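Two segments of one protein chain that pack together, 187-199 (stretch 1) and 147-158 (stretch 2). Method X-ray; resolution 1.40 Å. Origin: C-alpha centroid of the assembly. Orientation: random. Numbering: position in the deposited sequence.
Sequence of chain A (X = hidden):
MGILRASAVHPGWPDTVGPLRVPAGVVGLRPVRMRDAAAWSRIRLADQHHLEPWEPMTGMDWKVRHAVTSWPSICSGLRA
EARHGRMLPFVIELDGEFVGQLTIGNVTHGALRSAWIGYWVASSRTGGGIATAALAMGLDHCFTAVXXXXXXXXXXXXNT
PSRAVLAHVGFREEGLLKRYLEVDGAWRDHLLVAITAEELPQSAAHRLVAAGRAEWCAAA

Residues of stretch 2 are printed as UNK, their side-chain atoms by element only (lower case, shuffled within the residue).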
# COMPACT_ATOMS: atom_id res chain seq x y z
N TRP A 187 -18.16 14.75 31.09
CA TRP A 187 -17.17 13.72 31.42
C TRP A 187 -17.84 12.36 31.47
O TRP A 187 -18.73 12.14 32.28
CB TRP A 187 -16.49 14.04 32.75
CG TRP A 187 -15.63 15.25 32.68
CD1 TRP A 187 -15.95 16.52 33.06
CD2 TRP A 187 -14.29 15.31 32.18
NE1 TRP A 187 -14.89 17.37 32.83
CE2 TRP A 187 -13.86 16.65 32.30
CE3 TRP A 187 -13.41 14.36 31.66
CZ2 TRP A 187 -12.58 17.06 31.90
CZ3 TRP A 187 -12.14 14.76 31.27
CH2 TRP A 187 -11.74 16.10 31.39
N ARG A 188 -17.43 11.44 30.59
CA ARG A 188 -18.14 10.18 30.39
C ARG A 188 -17.37 8.95 30.86
O ARG A 188 -16.17 8.82 30.57
CB ARG A 188 -18.49 9.98 28.90
CG ARG A 188 -19.10 11.18 28.21
CD ARG A 188 -20.57 11.17 28.38
NE ARG A 188 -21.24 12.25 27.67
CZ ARG A 188 -22.56 12.44 27.71
NH1 ARG A 188 -23.30 11.60 28.43
NH2 ARG A 188 -23.13 13.44 27.06
N ASP A 189 -18.05 8.04 31.56
CA ASP A 189 -17.44 6.76 31.90
C ASP A 189 -16.94 6.03 30.66
O ASP A 189 -17.62 6.02 29.63
CB ASP A 189 -18.44 5.83 32.60
CG ASP A 189 -18.93 6.33 33.94
OD1 ASP A 189 -18.49 7.40 34.45
OD2 ASP A 189 -19.78 5.61 34.50
N HIS A 190 -15.77 5.41 30.75
CA HIS A 190 -15.26 4.53 29.71
C HIS A 190 -14.81 3.22 30.34
O HIS A 190 -14.14 3.22 31.37
CB HIS A 190 -14.07 5.16 28.97
CG HIS A 190 -14.45 6.22 27.97
ND1 HIS A 190 -15.01 7.42 28.34
CD2 HIS A 190 -14.31 6.26 26.62
CE1 HIS A 190 -15.23 8.15 27.25
NE2 HIS A 190 -14.80 7.47 26.20
N LEU A 191 -15.20 2.10 29.73
CA LEU A 191 -14.60 0.81 30.06
C LEU A 191 -13.15 0.79 29.63
O LEU A 191 -12.79 1.39 28.62
CB LEU A 191 -15.35 -0.33 29.38
CG LEU A 191 -16.76 -0.60 29.92
CD1 LEU A 191 -17.58 -1.31 28.87
CD2 LEU A 191 -16.71 -1.41 31.21
N LEU A 192 -12.31 0.13 30.42
CA LEU A 192 -10.94 -0.14 30.05
C LEU A 192 -10.84 -1.60 29.68
O LEU A 192 -11.23 -2.48 30.47
CB LEU A 192 -9.99 0.19 31.22
CG LEU A 192 -8.51 -0.11 31.00
CD1 LEU A 192 -7.95 0.80 29.92
CD2 LEU A 192 -7.72 0.04 32.29
N VAL A 193 -10.33 -1.88 28.49
CA VAL A 193 -10.12 -3.26 28.05
C VAL A 193 -8.64 -3.44 27.69
O VAL A 193 -7.96 -2.46 27.40
CB VAL A 193 -11.04 -3.64 26.86
CG1 VAL A 193 -12.51 -3.40 27.20
CG2 VAL A 193 -10.65 -2.89 25.59
N ALA A 194 -8.14 -4.67 27.71
CA ALA A 194 -6.72 -4.89 27.53
C ALA A 194 -6.40 -6.30 27.06
O ALA A 194 -7.20 -7.23 27.22
CB ALA A 194 -5.96 -4.60 28.82
N ILE A 195 -5.21 -6.45 26.49
CA ILE A 195 -4.69 -7.76 26.15
C ILE A 195 -3.17 -7.69 26.32
O ILE A 195 -2.56 -6.64 26.09
CB ILE A 195 -5.11 -8.17 24.71
CG1 ILE A 195 -4.72 -9.62 24.43
CG2 ILE A 195 -4.54 -7.22 23.64
CD1 ILE A 195 -5.22 -10.14 23.07
N THR A 196 -2.55 -8.79 26.76
CA THR A 196 -1.10 -8.79 26.91
C THR A 196 -0.47 -9.79 25.94
O THR A 196 -1.17 -10.63 25.38
CB THR A 196 -0.64 -9.08 28.37
OG1 THR A 196 -0.98 -10.43 28.73
CG2 THR A 196 -1.29 -8.11 29.35
N ALA A 197 0.84 -9.67 25.74
CA ALA A 197 1.53 -10.42 24.70
C ALA A 197 1.40 -11.93 24.89
O ALA A 197 1.31 -12.67 23.91
CB ALA A 197 2.98 -10.02 24.65
N GLU A 198 1.37 -12.38 26.14
CA GLU A 198 1.18 -13.80 26.44
C GLU A 198 -0.09 -14.37 25.80
O GLU A 198 -0.15 -15.56 25.50
CB GLU A 198 1.13 -14.04 27.96
CG GLU A 198 2.39 -13.64 28.72
CD GLU A 198 2.35 -12.22 29.24
OE1 GLU A 198 1.48 -11.45 28.77
OE2 GLU A 198 3.18 -11.86 30.10
N GLU A 199 -1.09 -13.53 25.60
CA GLU A 199 -2.39 -13.97 25.11
C GLU A 199 -2.47 -13.99 23.59
O GLU A 199 -3.45 -14.49 23.03
CB GLU A 199 -3.50 -13.06 25.63
CG GLU A 199 -3.51 -12.85 27.13
CD GLU A 199 -4.58 -11.87 27.55
OE1 GLU A 199 -5.78 -12.22 27.51
OE2 GLU A 199 -4.22 -10.73 27.91
N UNK A 147 7.89 -4.04 20.43
CA UNK A 147 8.42 -4.72 21.63
C UNK A 147 7.59 -4.44 22.87
O UNK A 147 8.10 -4.38 23.99
c UNK A 147 10.80 -4.68 20.71
c UNK A 147 12.19 -4.10 20.86
c UNK A 147 9.88 -4.31 21.86
o UNK A 147 12.48 -3.38 21.82
n UNK A 147 13.07 -4.40 19.91
N UNK A 148 6.28 -4.29 22.68
CA UNK A 148 5.40 -4.02 23.80
C UNK A 148 4.85 -5.30 24.42
O UNK A 148 4.83 -6.37 23.80
c UNK A 148 3.45 -0.92 22.44
c UNK A 148 4.24 -3.12 23.36
c UNK A 148 4.67 -1.73 22.88
c UNK A 148 5.43 -0.98 23.97
N UNK A 149 4.42 -5.17 25.68
CA UNK A 149 3.88 -6.28 26.46
C UNK A 149 2.35 -6.22 26.61
O UNK A 149 1.71 -7.24 26.83
c UNK A 149 2.76 -8.12 30.43
c UNK A 149 3.97 -7.33 28.76
c UNK A 149 4.54 -6.30 27.84
n UNK A 149 3.34 -9.15 29.83
c UNK A 149 4.10 -8.68 28.78
n UNK A 149 3.11 -7.02 29.80
N UNK A 150 1.78 -5.03 26.47
CA UNK A 150 0.37 -4.83 26.77
C UNK A 150 -0.20 -3.74 25.87
O UNK A 150 0.46 -2.73 25.61
c UNK A 150 -1.21 -4.18 28.72
n UNK A 150 -2.41 -1.45 30.11
c UNK A 150 0.20 -4.47 28.25
n UNK A 150 -2.60 -3.67 30.70
n UNK A 150 -4.37 -2.23 31.03
c UNK A 150 -1.25 -4.00 30.25
c UNK A 150 -3.13 -2.45 30.61
N UNK A 151 -1.43 -3.95 25.40
CA UNK A 151 -2.19 -2.91 24.71
C UNK A 151 -3.56 -2.79 25.36
O UNK A 151 -4.23 -3.80 25.64
c UNK A 151 -0.29 -1.80 22.55
c UNK A 151 -2.33 -3.23 23.21
c UNK A 151 -3.30 -2.27 22.54
c UNK A 151 -0.95 -3.17 22.53
N UNK A 152 -3.98 -1.56 25.63
CA UNK A 152 -5.30 -1.31 26.20
C UNK A 152 -6.12 -0.41 25.29
O UNK A 152 -5.58 0.20 24.36
c UNK A 152 -5.18 -0.66 27.58
c UNK A 152 -4.41 1.38 28.89
o UNK A 152 -4.35 0.67 29.92
c UNK A 152 -4.58 0.74 27.53
o UNK A 152 -4.33 2.63 28.94
N UNK A 153 -7.41 -0.34 25.56
CA UNK A 153 -8.31 0.56 24.84
C UNK A 153 -9.41 1.01 25.77
O UNK A 153 -9.71 0.34 26.77
c UNK A 153 -8.91 -0.10 23.60
N UNK A 154 -9.99 2.17 25.48
CA UNK A 154 -11.12 2.67 26.26
C UNK A 154 -12.33 2.84 25.35
O UNK A 154 -12.21 3.21 24.17
c UNK A 154 -9.72 3.75 28.04
c UNK A 154 -10.78 4.00 26.98
o UNK A 154 -10.28 4.95 26.03
N UNK A 155 -13.51 2.54 25.89
CA UNK A 155 -14.72 2.54 25.09
C UNK A 155 -15.90 2.81 26.01
O UNK A 155 -15.97 2.25 27.10
c UNK A 155 -14.81 -0.00 25.29
c UNK A 155 -16.14 1.17 23.50
c UNK A 155 -14.87 1.19 24.33
N UNK A 156 -16.81 3.69 25.61
CA UNK A 156 -17.99 3.95 26.42
C UNK A 156 -18.85 2.70 26.52
O UNK A 156 -19.00 1.96 25.53
c UNK A 156 -18.12 6.48 26.11
n UNK A 156 -22.33 8.65 26.45
n UNK A 156 -20.21 7.79 26.20
c UNK A 156 -18.79 5.13 25.86
c UNK A 156 -21.19 8.57 25.76
n UNK A 156 -21.05 9.26 24.64
c UNK A 156 -18.92 7.64 25.52
N UNK A 157 -19.43 2.44 27.71
CA UNK A 157 -20.34 1.30 27.84
C UNK A 157 -21.46 1.36 26.81
O UNK A 157 -21.92 0.31 26.37
c UNK A 157 -19.86 2.22 30.00
c UNK A 157 -19.20 3.13 28.99
c UNK A 157 -20.90 1.45 29.26
N UNK A 158 -21.86 2.56 26.42
CA UNK A 158 -22.96 2.76 25.47
C UNK A 158 -22.57 2.43 24.03
O UNK A 158 -23.44 2.29 23.16
c UNK A 158 -23.47 4.20 25.55
o UNK A 158 -21.80 4.97 27.67
c UNK A 158 -24.06 4.60 26.90
c UNK A 158 -23.02 5.08 27.91
o UNK A 158 -23.45 5.56 28.98
O HOH W 1 -20.22 6.83 28.98
O HOH W 2 -22.28 8.94 29.74

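Position 147 carries three side-chain carbons, the third bearing one oxygen and one nitrogen, and lies out of reach of stretch 1; this is Gln147. At 148 four carbons fork at the second, and the end of the chain leads away from stretch 1: Leu148.

Position 149 has one carbon and then a five-membered ring of three carbons and two nitrogens, with Thr196 CB over one face and Glu198 OE2 at its edge: His149. Its NE2 donates a hydrogen bond to Glu198 OE2 (2.7 Å), and Ala197 N donates to His149 O at 2.8 Å.

Position 150, paired with Thr196, extends through three carbons and a nitrogen to a carbon with two more nitrogens, a guanidinium near Ala194 CB, hence Arg150. Its NH2 comes within 3.6 Å of Ala194 CB. Position 151, paired with Ile195, has four carbons, forked at the first with one arm two carbons long: Ile151. Its N and O bond to Ile195 O and N, at 3.0 Å each.

At 152, three carbons end in two oxygens, one of them near Leu192 CD1, as in Glu152. Its OE2 accepts from Arg150 NH1 (2.9 Å) in a salt bridge along the same face and lies 3.6 Å from Leu192 CD1. Position 153 has a single carbon, 3.8 Å from Val193 CG2, and is Ala153. At 154 one carbon carries an oxygen and a carbon; the latter approaches Leu192 CD1, and the residue is Thr154. Position 155, one carbon carrying two more, packed on Leu191, is Val155, whose CG1 lies 4.1 Å from Leu191 CB.

Position 156 again shows three carbons, a nitrogen and a carbon with two nitrogens, reaching over the His190 ring to Arg188: Arg156. Its CG sits 3.6 Å from the His190 ring centroid, and its guanidinium lies flat on that of Arg188, centres 4.5 Å apart. At 157 three carbons close onto the backbone N beside Leu191, so this is Pro157, with CG 4.2 Å from Leu191 CG. Position 158 has three carbons ending in two oxygens: Glu158. A water links its OE1, Arg156 NE and Asp189 O.

The contact is an antiparallel strand pair in which Leu191, Val193 and Ile195 exchange backbone hydrogen bonds with Val155, Ala153 and Ile151. These six side chains share one apolar face; Leu192, Ala194 and Thr196 share the other with Thr154, Glu152 and Arg150. His149 bonds to Glu198 at one end; at the other the guanidinium groups of Arg156 and Arg188 stack despite their like charges, and a second water accepts from Arg188 NH1 (3.1 Å) and weakly from Arg156 NH2 (3.3 Å).

Stretch 2 147-158: QLHRIEATVRPE
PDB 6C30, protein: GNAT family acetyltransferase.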